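Local coordinates for protein muramidase (Trichobolus zukalii, PDB 6ZMV) that cleaves bacterial peptidoglycan as a fungal GH25 muramidase (lysozyme), hydrolysing the glycan backbone of the cell wall, at residues Leu94-Gly99 and Pro131-Gly136. Residues are numbered along the deposited sequence; the frame is centred on the assembly and turned at random.
Sequences LDMEYG and PMIYTG. With GOL (glycerol), chain E; GOL (glycerol), chain D.
L94 and M96 meet M132 and Y134 through three backbone hydrogen bonds that zip two parallel strands together: L94 N to M132 O (2.8 Å), Y134 N to L94 O (2.8 Å) and M96 N to Y134 O (3.1 Å). The last is the most bent, 157° at the hydrogen, and it carries the pairing one residue past the end of strand 93-95. Helix 109-127 makes the crossover between the strands, completing a beta-alpha-beta unit of the TIM-barrel-like GH25 fold. Beyond the pairing, the carboxylates of D95 and E97 gather beside the Y134 ring, a D-x-E arrangement consistent with the acidic active-site motif of GH25 enzymes. The pairing of D95 with Y134 puts both side chains on one face of the sheet, and CG anti to the backbone N in each lays them side by side. In one of its two conformers, D95 has OD1 3.2 Å from Y134 CD1 and its carboxylate turned 78° from the ring plane, whereas the E97 carboxylate plane is turned 10° from it, with OE1 3.4 Å from Y134 CE1. The phenol OH is hydrogen-bonded to OE1 of Q179 and accepts a bond from O3 of one glycerol; a second glycerol lies over one ring face. An alanine in place of Y134 would probably open a gap beside the two carboxylates and leave Q179 without its phenol partner. On the reverse face, shared with I133, L94 packs against I116 and F119 of helix 109-127. M96 CG lies 4.5 Å from I133 CG2. Just beyond the paired residues, the first glycerol spans both segments, its O1 donating to M96 O at 2.7 Å and accepting from G136 N at 3.0 Å.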
# COMPACT_ATOMS: atom_id res chain seq x y z
N LEU A 94 3.89 -1.06 0.81
CA LEU A 94 5.06 -0.42 0.21
C LEU A 94 4.67 0.25 -1.09
O LEU A 94 4.27 -0.45 -2.03
CB LEU A 94 6.14 -1.46 -0.03
CG LEU A 94 7.40 -0.96 -0.70
CD1 LEU A 94 8.10 0.14 0.06
CD2 LEU A 94 8.35 -2.06 -0.98
N ASP A 95 4.72 1.56 -1.15
CA ASP A 95 4.25 2.37 -2.30
C ASP A 95 5.41 2.72 -3.22
O ASP A 95 6.19 3.59 -2.90
CB ASP A 95 3.55 3.64 -1.78
CG ASP A 95 3.21 4.64 -2.86
OD1 ASP A 95 3.38 4.30 -4.04
OD2 ASP A 95 2.80 5.77 -2.52
N MET A 96 5.50 2.03 -4.35
CA MET A 96 6.55 2.30 -5.35
C MET A 96 5.98 3.26 -6.40
O MET A 96 4.94 3.01 -7.03
CB MET A 96 7.00 0.99 -6.01
CG MET A 96 7.49 -0.05 -5.05
SD MET A 96 8.64 0.44 -3.79
CE MET A 96 10.06 0.97 -4.74
N GLU A 97 6.66 4.35 -6.60
CA GLU A 97 6.19 5.50 -7.39
C GLU A 97 7.31 5.92 -8.34
O GLU A 97 8.51 5.72 -7.99
CB GLU A 97 5.96 6.71 -6.48
CG GLU A 97 4.87 6.56 -5.46
CD GLU A 97 3.51 6.85 -6.02
OE1 GLU A 97 2.58 6.18 -5.55
OE2 GLU A 97 3.37 7.70 -6.94
N TYR A 98 6.96 6.58 -9.42
CA TYR A 98 7.99 7.26 -10.22
C TYR A 98 8.75 8.26 -9.35
O TYR A 98 8.13 8.94 -8.52
CB TYR A 98 7.33 7.94 -11.38
CG TYR A 98 6.79 6.98 -12.40
CD1 TYR A 98 7.60 6.44 -13.37
CD2 TYR A 98 5.47 6.58 -12.37
CE1 TYR A 98 7.14 5.52 -14.28
CE2 TYR A 98 4.99 5.65 -13.27
CZ TYR A 98 5.81 5.14 -14.25
OH TYR A 98 5.29 4.28 -15.17
N GLY A 99 10.06 8.33 -9.54
CA GLY A 99 10.96 9.22 -8.79
C GLY A 99 10.76 10.68 -9.15
O GLY A 99 10.13 10.98 -10.20
N PRO A 131 4.51 -7.32 3.60
CA PRO A 131 3.73 -6.16 3.23
C PRO A 131 3.07 -6.40 1.89
O PRO A 131 3.47 -7.24 1.09
CB PRO A 131 4.76 -5.05 3.13
CG PRO A 131 5.99 -5.79 2.62
CD PRO A 131 5.94 -7.16 3.26
N MET A 132 2.10 -5.55 1.60
CA MET A 132 1.58 -5.40 0.23
C MET A 132 2.55 -4.52 -0.56
O MET A 132 3.23 -3.65 0.04
CB MET A 132 0.19 -4.77 0.24
CG MET A 132 -0.76 -5.44 1.22
SD MET A 132 -2.49 -5.13 1.00
CE MET A 132 -2.52 -3.40 1.47
N ILE A 133 2.59 -4.69 -1.87
CA ILE A 133 3.39 -3.85 -2.79
C ILE A 133 2.43 -3.14 -3.71
O ILE A 133 1.68 -3.84 -4.44
CB ILE A 133 4.44 -4.64 -3.55
CG1 ILE A 133 5.47 -5.21 -2.57
CG2 ILE A 133 5.08 -3.78 -4.61
CD1 ILE A 133 6.44 -6.19 -3.23
N TYR A 134 2.50 -1.82 -3.76
CA TYR A 134 1.76 -0.97 -4.70
C TYR A 134 2.66 -0.62 -5.84
O TYR A 134 3.80 -0.17 -5.65
CB TYR A 134 1.27 0.30 -3.99
CG TYR A 134 0.71 1.35 -4.90
CD1 TYR A 134 1.54 2.24 -5.56
CD2 TYR A 134 -0.65 1.51 -5.06
CE1 TYR A 134 1.01 3.24 -6.36
CE2 TYR A 134 -1.18 2.49 -5.88
CZ TYR A 134 -0.35 3.36 -6.54
OH TYR A 134 -0.87 4.37 -7.31
N THR A 135 2.13 -0.76 -7.04
CA THR A 135 2.85 -0.37 -8.26
C THR A 135 1.87 -0.18 -9.39
O THR A 135 0.80 -0.82 -9.43
CB THR A 135 3.93 -1.43 -8.64
OG1 THR A 135 4.74 -0.99 -9.73
CG2 THR A 135 3.36 -2.80 -8.92
N GLY A 136 2.29 0.56 -10.40
CA GLY A 136 1.68 0.47 -11.73
C GLY A 136 2.39 -0.58 -12.55
O GLY A 136 3.50 -0.98 -12.23
C1 GOL E . 3.86 3.84 -10.49
O1 GOL E . 4.14 2.73 -9.62
C2 GOL E . 2.72 4.75 -10.03
O2 GOL E . 2.73 5.93 -10.82
C3 GOL E . 1.33 4.18 -10.12
O3 GOL E . 0.40 5.13 -9.57
C1 GOL D . -1.34 5.30 -2.45
O1 GOL D . -2.12 4.23 -2.94
C2 GOL D . -0.60 5.90 -3.60
O2 GOL D . -1.53 6.30 -4.61
C3 GOL D . 0.23 7.09 -3.20
O3 GOL D . 0.41 7.90 -4.34